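Local coordinates for protein nucleocapsid (Crimean-congo hemorrhagic fever virus, PDB 4AKL) that binds single- and double-stranded RNA, probably packages the viral genome, and displays a DNA endonuclease activity that is not sequence-specific, at residues L153-E161 with T418-A427; V40-A51 with R428-T439. All coordinates share one frame; numbering follows the deposited sequence. Where two conformers were deposited one is given.

Contact 1: L153-E161 with T418-A427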
loop_
_atom_site.group_PDB
_atom_site.type_symbol
_atom_site.label_atom_id
_atom_site.label_comp_id
_atom_site.label_asym_id
_atom_site.label_seq_id
_atom_site.Cartn_x
_atom_site.Cartn_y
_atom_site.Cartn_z
ATOM N N LEU A 153 11.498 6.519 9.206
ATOM C CA LEU A 153 12.001 7.383 10.312
ATOM C C LEU A 153 12.759 6.531 11.343
ATOM O O LEU A 153 12.263 5.503 11.784
ATOM C CB LEU A 153 10.852 8.130 10.993
ATOM C CG LEU A 153 9.961 9.074 10.148
ATOM C CD1 LEU A 153 8.716 9.555 10.911
ATOM C CD2 LEU A 153 10.770 10.266 9.664
ATOM N N ALA A 154 13.977 6.957 11.690
ATOM C CA ALA A 154 14.790 6.297 12.731
ATOM C C ALA A 154 14.203 6.568 14.104
ATOM O O ALA A 154 14.169 5.695 14.963
ATOM C CB ALA A 154 16.228 6.802 12.696
ATOM N N GLU A 155 13.752 7.800 14.292
ATOM C CA GLU A 155 13.239 8.273 15.546
ATOM C C GLU A 155 11.791 8.688 15.327
ATOM O O GLU A 155 11.442 9.163 14.249
ATOM C CB GLU A 155 14.059 9.492 16.019
ATOM C CG GLU A 155 15.598 9.475 15.670
ATOM C CD GLU A 155 16.575 8.965 16.788
ATOM O OE1 GLU A 155 16.412 9.324 17.980
ATOM O OE2 GLU A 155 17.530 8.216 16.447
ATOM N N TYR A 156 10.945 8.508 16.341
ATOM C CA TYR A 156 9.574 9.032 16.300
ATOM C C TYR A 156 9.322 9.714 17.606
ATOM O O TYR A 156 9.282 9.060 18.651
ATOM C CB TYR A 156 8.578 7.919 16.086
ATOM C CG TYR A 156 7.177 8.316 15.678
ATOM C CD1 TYR A 156 6.938 9.001 14.505
ATOM C CD2 TYR A 156 6.069 7.930 16.438
ATOM C CE1 TYR A 156 5.633 9.334 14.101
ATOM C CE2 TYR A 156 4.761 8.256 16.041
ATOM C CZ TYR A 156 4.553 8.959 14.877
ATOM O OH TYR A 156 3.260 9.279 14.494
ATOM N N LYS A 157 9.154 11.030 17.528
ATOM C CA LYS A 157 8.945 11.866 18.703
ATOM C C LYS A 157 7.465 11.973 19.008
ATOM O O LYS A 157 6.701 12.427 18.171
ATOM C CB LYS A 157 9.500 13.269 18.479
ATOM C CG LYS A 157 9.296 14.202 19.658
ATOM C CD LYS A 157 10.213 13.861 20.794
ATOM C CE LYS A 157 9.649 14.352 22.110
ATOM N NZ LYS A 157 8.941 15.656 21.992
ATOM N N VAL A 158 7.073 11.551 20.212
ATOM C CA VAL A 158 5.700 11.658 20.696
ATOM C C VAL A 158 5.762 12.246 22.091
ATOM O O VAL A 158 6.799 12.188 22.693
ATOM C CB VAL A 158 4.992 10.273 20.759
ATOM C CG1 VAL A 158 4.928 9.615 19.356
ATOM C CG2 VAL A 158 5.664 9.350 21.751
ATOM N N PRO A 159 4.652 12.810 22.605
ATOM C CA PRO A 159 4.550 13.233 23.997
ATOM C C PRO A 159 4.813 12.094 24.979
ATOM O O PRO A 159 4.410 10.975 24.708
ATOM C CB PRO A 159 3.092 13.661 24.142
ATOM C CG PRO A 159 2.591 13.820 22.821
ATOM C CD PRO A 159 3.436 13.132 21.851
ATOM N N GLY A 160 5.479 12.408 26.107
ATOM C CA GLY A 160 5.831 11.434 27.148
ATOM C C GLY A 160 4.687 10.566 27.658
ATOM O O GLY A 160 4.888 9.400 27.994
ATOM N N GLU A 161 3.489 11.127 27.711
ATOM C CA GLU A 161 2.330 10.413 28.219
ATOM C C GLU A 161 1.761 9.316 27.298
ATOM O O GLU A 161 0.865 8.582 27.713
ATOM C CB GLU A 161 1.215 11.410 28.578
ATOM C CG GLU A 161 0.683 12.239 27.406
ATOM C CD GLU A 161 -0.701 12.839 27.673
ATOM O OE1 GLU A 161 -1.594 12.116 28.186
ATOM O OE2 GLU A 161 -0.896 14.045 27.370
ATOM N N THR A 418 2.546 15.587 12.972
ATOM C CA THR A 418 3.367 14.762 13.830
ATOM C C THR A 418 4.420 15.568 14.600
ATOM O O THR A 418 5.127 15.000 15.409
ATOM C CB THR A 418 4.086 13.649 13.022
ATOM O OG1 THR A 418 4.876 14.231 11.979
ATOM C CG2 THR A 418 3.035 12.641 12.409
ATOM N N ASN A 419 4.514 16.881 14.363
ATOM C CA ASN A 419 5.618 17.695 14.962
ATOM C C ASN A 419 5.423 18.017 16.446
ATOM O O ASN A 419 4.313 17.915 16.983
ATOM C CB ASN A 419 5.880 18.947 14.143
ATOM C CG ASN A 419 4.621 19.712 13.805
ATOM O OD1 ASN A 419 4.160 20.572 14.571
ATOM N ND2 ASN A 419 4.056 19.410 12.613
ATOM N N THR A 420 6.507 18.387 17.122
ATOM C CA THR A 420 6.426 18.628 18.584
ATOM C C THR A 420 5.812 19.983 18.931
ATOM O O THR A 420 5.353 20.150 20.054
ATOM C CB THR A 420 7.781 18.479 19.278
ATOM O OG1 THR A 420 8.446 17.325 18.770
ATOM C CG2 THR A 420 7.608 18.327 20.810
ATOM N N GLU A 421 5.786 20.937 17.988
ATOM C CA GLU A 421 5.140 22.255 18.218
ATOM C C GLU A 421 3.643 22.085 18.551
ATOM O O GLU A 421 3.084 22.869 19.322
ATOM C CB GLU A 421 5.288 23.185 17.022
ATOM C CG GLU A 421 6.740 23.640 16.723
ATOM C CD GLU A 421 7.527 22.677 15.819
ATOM O OE1 GLU A 421 7.156 21.471 15.675
ATOM O OE2 GLU A 421 8.533 23.149 15.252
ATOM N N THR A 422 3.020 21.064 17.952
ATOM C CA THR A 422 1.655 20.643 18.275
ATOM C C THR A 422 1.627 19.319 19.070
ATOM O O THR A 422 0.579 18.781 19.299
ATOM C CB THR A 422 0.808 20.481 16.984
ATOM O OG1 THR A 422 1.497 19.625 16.078
ATOM C CG2 THR A 422 0.577 21.815 16.315
ATOM N N ASN A 423 2.773 18.808 19.499
ATOM C CA ASN A 423 2.861 17.519 20.255
ATOM C C ASN A 423 2.236 16.273 19.593
ATOM O O ASN A 423 1.587 15.428 20.242
ATOM C CB ASN A 423 2.393 17.709 21.728
ATOM C CG ASN A 423 3.551 17.893 22.690
ATOM O OD1 ASN A 423 3.433 17.560 23.859
ATOM N ND2 ASN A 423 4.682 18.418 22.202
ATOM N N ASN A 424 2.456 16.171 18.291
ATOM C CA ASN A 424 2.105 15.009 17.508
ATOM C C ASN A 424 0.633 14.531 17.690
ATOM O O ASN A 424 0.378 13.428 18.164
ATOM C CB ASN A 424 3.139 13.894 17.779
ATOM C CG ASN A 424 3.104 12.788 16.717
ATOM O OD1 ASN A 424 2.173 12.728 15.938
ATOM N ND2 ASN A 424 4.129 11.917 16.691
ATOM N N PRO A 425 -0.329 15.374 17.291
ATOM C CA PRO A 425 -1.703 14.982 17.391
ATOM C C PRO A 425 -2.030 13.777 16.520
ATOM O O PRO A 425 -3.017 13.146 16.776
ATOM C CB PRO A 425 -2.467 16.240 16.901
ATOM C CG PRO A 425 -1.551 16.894 16.087
ATOM C CD PRO A 425 -0.242 16.730 16.752
ATOM N N CYS A 426 -1.200 13.481 15.506
ATOM C CA CYS A 426 -1.354 12.277 14.745
ATOM C C CYS A 426 -1.199 11.073 15.662
ATOM O O CYS A 426 -2.107 10.202 15.749
ATOM C CB CYS A 426 -0.317 12.204 13.641
ATOM S SG CYS A 426 -0.547 10.741 12.566
ATOM N N ALA A 427 -0.056 11.015 16.339
ATOM C CA ALA A 427 0.235 9.872 17.193
ATOM C C ALA A 427 -0.753 9.828 18.376
ATOM O O ALA A 427 -1.271 8.771 18.725
ATOM C CB ALA A 427 1.665 9.907 17.653
#

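Contact 2: V40-A51 with R428-T439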
loop_
_atom_site.group_PDB
_atom_site.type_symbol
_atom_site.label_atom_id
_atom_site.label_comp_id
_atom_site.label_asym_id
_atom_site.label_seq_id
_atom_site.Cartn_x
_atom_site.Cartn_y
_atom_site.Cartn_z
ATOM N N VAL A 40 -7.685 19.442 18.199
ATOM C CA VAL A 40 -7.391 18.021 18.227
ATOM C C VAL A 40 -8.613 17.279 18.794
ATOM O O VAL A 40 -9.152 17.681 19.801
ATOM C CB VAL A 40 -6.107 17.722 19.049
ATOM C CG1 VAL A 40 -5.832 16.223 19.107
ATOM C CG2 VAL A 40 -4.918 18.459 18.461
ATOM N N PRO A 41 -9.055 16.193 18.133
ATOM C CA PRO A 41 -10.213 15.517 18.641
ATOM C C PRO A 41 -9.924 14.851 19.993
ATOM O O PRO A 41 -8.846 14.307 20.217
ATOM C CB PRO A 41 -10.514 14.461 17.568
ATOM C CG PRO A 41 -9.611 14.740 16.435
ATOM C CD PRO A 41 -8.479 15.477 16.978
ATOM N N ASN A 42 -10.898 14.925 20.883
ATOM C CA ASN A 42 -10.785 14.369 22.206
ATOM C C ASN A 42 -11.656 13.135 22.210
ATOM O O ASN A 42 -12.889 13.234 22.113
ATOM C CB ASN A 42 -11.250 15.363 23.253
ATOM C CG ASN A 42 -10.888 14.924 24.684
ATOM O OD1 ASN A 42 -10.796 13.736 24.993
ATOM N ND2 ASN A 42 -10.675 15.895 25.549
ATOM N N LEU A 43 -11.011 11.980 22.321
ATOM C CA LEU A 43 -11.705 10.718 22.244
ATOM C C LEU A 43 -11.831 10.040 23.611
ATOM O O LEU A 43 -12.298 8.912 23.696
ATOM C CB LEU A 43 -10.989 9.801 21.238
ATOM C CG LEU A 43 -10.642 10.352 19.832
ATOM C CD1 LEU A 43 -9.994 9.271 18.950
ATOM C CD2 LEU A 43 -11.854 10.912 19.127
ATOM N N ASP A 44 -11.428 10.736 24.671
ATOM C CA ASP A 44 -11.404 10.216 26.054
ATOM C C ASP A 44 -12.673 9.523 26.418
ATOM O O ASP A 44 -12.651 8.377 26.860
ATOM C CB ASP A 44 -11.179 11.354 27.094
ATOM C CG ASP A 44 -9.708 11.796 27.215
ATOM O OD1 ASP A 44 -8.830 11.127 26.662
ATOM O OD2 ASP A 44 -9.423 12.827 27.881
ATOM N N ARG A 45 -13.793 10.210 26.220
ATOM C CA ARG A 45 -15.075 9.675 26.632
ATOM C C ARG A 45 -15.384 8.303 26.037
ATOM O O ARG A 45 -16.114 7.536 26.641
ATOM C CB ARG A 45 -16.211 10.649 26.303
ATOM C CG ARG A 45 -16.640 10.688 24.809
ATOM C CD ARG A 45 -17.600 11.877 24.635
ATOM N NE ARG A 45 -18.106 12.029 23.277
ATOM C CZ ARG A 45 -17.490 12.670 22.289
ATOM N NH1 ARG A 45 -16.295 13.239 22.450
ATOM N NH2 ARG A 45 -18.065 12.728 21.098
ATOM N N PHE A 46 -14.830 7.987 24.874
ATOM C CA PHE A 46 -15.123 6.692 24.252
ATOM C C PHE A 46 -14.465 5.515 24.988
ATOM O O PHE A 46 -14.883 4.364 24.805
ATOM C CB PHE A 46 -14.745 6.673 22.782
ATOM C CG PHE A 46 -15.499 7.696 21.936
ATOM C CD1 PHE A 46 -16.809 7.453 21.526
ATOM C CD2 PHE A 46 -14.890 8.878 21.545
ATOM C CE1 PHE A 46 -17.516 8.396 20.768
ATOM C CE2 PHE A 46 -15.578 9.818 20.780
ATOM C CZ PHE A 46 -16.902 9.577 20.386
ATOM N N VAL A 47 -13.452 5.769 25.818
ATOM C CA VAL A 47 -12.865 4.673 26.587
ATOM C C VAL A 47 -13.868 4.206 27.685
ATOM O O VAL A 47 -14.080 2.998 27.868
ATOM C CB VAL A 47 -11.506 5.031 27.203
ATOM C CG1 VAL A 47 -11.060 3.926 28.198
ATOM C CG2 VAL A 47 -10.425 5.285 26.080
ATOM N N PHE A 48 -14.473 5.173 28.373
ATOM C CA PHE A 48 -15.378 4.899 29.467
ATOM C C PHE A 48 -16.657 4.274 28.954
ATOM O O PHE A 48 -17.161 3.373 29.570
ATOM C CB PHE A 48 -15.700 6.172 30.276
ATOM C CG PHE A 48 -14.491 6.871 30.750
ATOM C CD1 PHE A 48 -13.579 6.207 31.547
ATOM C CD2 PHE A 48 -14.230 8.196 30.367
ATOM C CE1 PHE A 48 -12.432 6.844 31.983
ATOM C CE2 PHE A 48 -13.085 8.844 30.794
ATOM C CZ PHE A 48 -12.173 8.170 31.609
ATOM N N GLN A 49 -17.158 4.773 27.825
ATOM C CA GLN A 49 -18.310 4.171 27.161
ATOM C C GLN A 49 -18.020 2.721 26.816
ATOM O O GLN A 49 -18.833 1.822 27.105
ATOM C CB GLN A 49 -18.685 4.911 25.876
ATOM C CG GLN A 49 -19.272 6.339 26.048
ATOM C CD GLN A 49 -19.617 6.948 24.691
ATOM O OE1 GLN A 49 -19.848 6.217 23.699
ATOM N NE2 GLN A 49 -19.629 8.252 24.621
ATOM N N MET A 50 -16.852 2.500 26.211
ATOM C CA MET A 50 -16.428 1.163 25.807
ATOM C C MET A 50 -16.400 0.249 27.005
ATOM O O MET A 50 -16.968 -0.834 26.953
ATOM C CB MET A 50 -15.045 1.182 25.103
ATOM C CG MET A 50 -14.702 -0.075 24.384
ATOM S SD MET A 50 -15.907 -0.533 23.056
ATOM C CE MET A 50 -15.222 0.333 21.683
ATOM N N ALA A 51 -15.778 0.711 28.098
ATOM C CA ALA A 51 -15.663 -0.046 29.318
ATOM C C ALA A 51 -17.028 -0.388 29.976
ATOM O O ALA A 51 -17.153 -1.409 30.649
ATOM C CB ALA A 51 -14.771 0.725 30.316
ATOM N N ARG A 428 -1.059 10.963 18.978
ATOM C CA ARG A 428 -2.012 10.912 20.085
ATOM C C ARG A 428 -3.321 10.231 19.666
ATOM O O ARG A 428 -3.856 9.423 20.420
ATOM C CB ARG A 428 -2.285 12.283 20.654
ATOM C CG ARG A 428 -1.118 12.790 21.475
ATOM C CD ARG A 428 -1.411 14.114 22.101
ATOM N NE ARG A 428 -1.068 15.239 21.215
ATOM C CZ ARG A 428 -1.892 16.223 20.797
ATOM N NH1 ARG A 428 -3.181 16.297 21.147
ATOM N NH2 ARG A 428 -1.407 17.155 20.010
ATOM N N THR A 429 -3.793 10.549 18.471
ATOM C CA THR A 429 -5.075 10.090 17.996
ATOM C C THR A 429 -5.057 8.595 17.604
ATOM O O THR A 429 -6.044 7.877 17.852
ATOM C CB THR A 429 -5.499 10.947 16.810
ATOM O OG1 THR A 429 -5.470 12.324 17.197
ATOM C CG2 THR A 429 -6.911 10.538 16.268
ATOM N N ILE A 430 -3.964 8.138 16.981
ATOM C CA ILE A 430 -3.741 6.719 16.682
ATOM C C ILE A 430 -3.792 5.874 17.952
ATOM O O ILE A 430 -4.446 4.865 17.995
ATOM C CB ILE A 430 -2.377 6.499 15.982
ATOM C CG1 ILE A 430 -2.428 6.995 14.523
ATOM C CG2 ILE A 430 -1.978 5.023 15.973
ATOM C CD1 ILE A 430 -1.088 7.018 13.743
ATOM N N VAL A 431 -3.079 6.328 18.979
ATOM C CA VAL A 431 -2.974 5.661 20.286
ATOM C C VAL A 431 -4.331 5.578 20.999
ATOM O O VAL A 431 -4.698 4.521 21.577
ATOM C CB VAL A 431 -1.925 6.417 21.197
ATOM C CG1 VAL A 431 -2.116 6.113 22.626
ATOM C CG2 VAL A 431 -0.525 6.092 20.746
ATOM N N LYS A 432 -5.067 6.683 20.966
ATOM C CA LYS A 432 -6.339 6.729 21.619
ATOM C C LYS A 432 -7.276 5.752 20.911
ATOM O O LYS A 432 -8.054 5.085 21.594
ATOM C CB LYS A 432 -6.929 8.138 21.708
ATOM C CG LYS A 432 -7.730 8.369 23.019
ATOM C CD LYS A 432 -6.736 8.424 24.231
ATOM C CE LYS A 432 -7.158 9.265 25.371
ATOM N NZ LYS A 432 -8.026 8.614 26.378
ATOM N N LEU A 433 -7.179 5.612 19.580
ATOM C CA LEU A 433 -8.008 4.608 18.880
ATOM C C LEU A 433 -7.631 3.168 19.240
ATOM O O LEU A 433 -8.516 2.299 19.360
ATOM C CB LEU A 433 -7.976 4.742 17.387
ATOM C CG LEU A 433 -8.677 5.988 16.896
ATOM C CD1 LEU A 433 -8.148 6.356 15.521
ATOM C CD2 LEU A 433 -10.212 5.819 16.880
ATOM N N PHE A 434 -6.342 2.922 19.387
ATOM C CA PHE A 434 -5.858 1.643 19.815
ATOM C C PHE A 434 -6.405 1.311 21.225
ATOM O O PHE A 434 -6.918 0.253 21.416
ATOM C CB PHE A 434 -4.316 1.620 19.817
ATOM C CG PHE A 434 -3.722 0.320 20.325
ATOM C CD1 PHE A 434 -3.653 -0.802 19.501
ATOM C CD2 PHE A 434 -3.218 0.222 21.597
ATOM C CE1 PHE A 434 -3.084 -1.982 19.976
ATOM C CE2 PHE A 434 -2.644 -0.980 22.066
ATOM C CZ PHE A 434 -2.593 -2.058 21.257
ATOM N N GLU A 435 -6.299 2.242 22.165
ATOM C CA GLU A 435 -6.722 2.021 23.532
ATOM C C GLU A 435 -8.206 1.727 23.538
ATOM O O GLU A 435 -8.668 0.807 24.208
ATOM C CB GLU A 435 -6.330 3.199 24.434
ATOM C CG GLU A 435 -4.760 3.297 24.626
ATOM C CD GLU A 435 -4.271 4.613 25.258
ATOM O OE1 GLU A 435 -4.924 5.680 25.087
ATOM O OE2 GLU A 435 -3.218 4.584 25.938
ATOM N N ILE A 436 -8.954 2.483 22.746
ATOM C CA ILE A 436 -10.388 2.247 22.610
ATOM C C ILE A 436 -10.681 0.840 22.040
ATOM O O ILE A 436 -11.540 0.107 22.611
ATOM C CB ILE A 436 -11.057 3.339 21.781
ATOM C CG1 ILE A 436 -11.014 4.669 22.512
ATOM C CG2 ILE A 436 -12.515 3.001 21.472
ATOM C CD1 ILE A 436 -11.329 5.822 21.616
ATOM N N GLN A 437 -10.004 0.444 20.954
ATOM C CA GLN A 437 -10.176 -0.928 20.392
ATOM C C GLN A 437 -9.857 -1.964 21.459
ATOM O O GLN A 437 -10.574 -3.002 21.580
ATOM C CB GLN A 437 -9.281 -1.281 19.169
ATOM C CG GLN A 437 -9.270 -0.323 17.969
ATOM C CD GLN A 437 -8.378 -0.783 16.754
ATOM O OE1 GLN A 437 -7.793 0.061 15.957
ATOM N NE2 GLN A 437 -8.309 -2.115 16.583
ATOM N N LYS A 438 -8.799 -1.714 22.215
ATOM C CA LYS A 438 -8.314 -2.666 23.187
ATOM C C LYS A 438 -9.265 -2.866 24.363
ATOM O O LYS A 438 -9.378 -3.981 24.877
ATOM C CB LYS A 438 -6.946 -2.206 23.706
ATOM C CG LYS A 438 -6.225 -3.221 24.518
ATOM C CD LYS A 438 -4.683 -2.911 24.634
ATOM C CE LYS A 438 -4.244 -2.188 25.892
ATOM N NZ LYS A 438 -3.294 -3.026 26.738
ATOM N N THR A 439 -9.920 -1.788 24.794
ATOM C CA THR A 439 -10.887 -1.827 25.889
ATOM C C THR A 439 -12.045 -2.770 25.563
ATOM O O THR A 439 -12.486 -3.549 26.411
ATOM C CB THR A 439 -11.461 -0.418 26.166
ATOM O OG1 THR A 439 -10.413 0.459 26.532
ATOM C CG2 THR A 439 -12.458 -0.441 27.257
HETATM O O HOH W 1 -6.871 12.363 19.706
#

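Contact 1: L153-E161 with T418-A427
The side-chain amide of Asn424 lies over one face of the Tyr156 ring, its ND2 3.5 Å from Tyr156 CZ, while the methyl of Ala427 approaches the same ring obliquely, Ala427 CB 3.9 Å from Tyr156 CE2. The planes are 77° apart, so the amide presents its NH2 to the ring and does not stack flat. The ring reaches this place because CG of Tyr156 swings anti to the backbone N (chi1 -165°), and its OH goes on to hydrogen-bond Ser458 OG of helix 450-460.

Both ends of the Asn424 amide are engaged. Asn424 ND2 donates to Lys157 O at 3.0 Å with an N-H...O angle of 161°; the acceptor lies close to the amide plane, whereas the nitrogen is tilted from the plane of the carbonyl. Ala427 N donates to Asn424 OD1 (2.8 Å) from well above the plane of the side-chain carbonyl. One buried amide thus caps the start of helix 425-440 and ties it to the extended chain, and the two bonds fix its rotation.

Val158 CG1 packs 3.7 Å from Ala427 CB and also touches Asn424 ND2. Farther along, the Pro159 ring and the Asn423 side chain lie alongside, pointing opposite ways, and Pro159 CG packs 3.2 Å from the backbone O of Asn423, an oxygen that accepts a hydrogen bond from Arg428 NE. At the exposed border the Lys157 chain bends at its second and fourth torsions and crosses the Thr420 side chain; in the conformer given, Lys157 NZ lies near Thr420 CG2.

Strand 155-156 also pairs with the parallel strand 480-481 near the C-terminus. The arrangement is an asparagine N-cap whose amide NH2 serves a second segment, joining the start of a helix to a short edge of two-stranded sheet in a mainly helical nucleocapsid fold.

Contact 2: V40-A51 with R428-T439
Ile436 meets the 40-51 segment with every branch of its side chain. From its CB, Ile436 CG1 swings anti to the carbonyl carbon (chi1 -67°) and comes 3.7 Å from Val47 CG2; at the tip, Ile436 CD1 reaches 3.7 Å from Phe46 CB and also touches Leu43 CB and the Leu43 carbonyl oxygen. The other branch, Ile436 CG2, meets Met50 CE at 3.8 Å. The Met50 chain, bent at its second and third torsions, crosses Ile436 at about a right angle and lays CG against the Ile436 carbonyl oxygen.

Residues before and after Ile436 on the same helix extend the seam. Leu43 CD1 rests 4.0 Å from Leu433 CD2, and Leu43 CB packs on the aliphatic CG of Lys432. At the far end the Thr439 methyl, CG2, fits against Met50 CG and the backbone N of Ala51, while its OG1 turns back to Glu435 O. That oxygen also accepts from Thr439 N, the two donors arriving from opposite faces of its plane.

Helices 45-51 and 428-439 run nearly parallel, their segment axes 7° apart in direction and 9.0 Å apart at closest approach. Before helix 45-51, an Asx turn from Asn42 OD1 to Asp44 N shapes the bend, and Val40 CG1 leans on NH1 of Arg428, whose NE hydrogen-bonds Asn423 O. A water donates to both Pro41 O and Thr429 OG1, at 2.8 and 2.9 Å, and bridges the loop to the helix; Thr429 OG1 also hydrogen-bonds Pro425 O.

A salt bridge between Lys432 NZ and Asp44 OD1 is doubtful in detail. The chemistry is that of a hydrophobic helix-helix seam in which Ile436 is central, with the bridging water adding a polar link between loop and helix.

How the contacts relate
The centres of contacts 1 and 2 lie about 18 Å apart, on the same side of the chain's centre, and both use helix 425-440: contact 1 takes its capped start, contact 2 the turns that follow. Along the chain the order is 40-51, 153-161, 418-427, 428-439, so contact 1 is closed within the span that contact 2 brackets. The two meet at Arg428, whose NE probably hydrogen-bonds Asn423 O at 2.8 Å and whose CD lies near Pro159 CG; Pro425 also packs on Val40. A single late helix therefore gathers two much earlier parts of the chain, helix 45-52 with the loop before it and a short strand with its following loop.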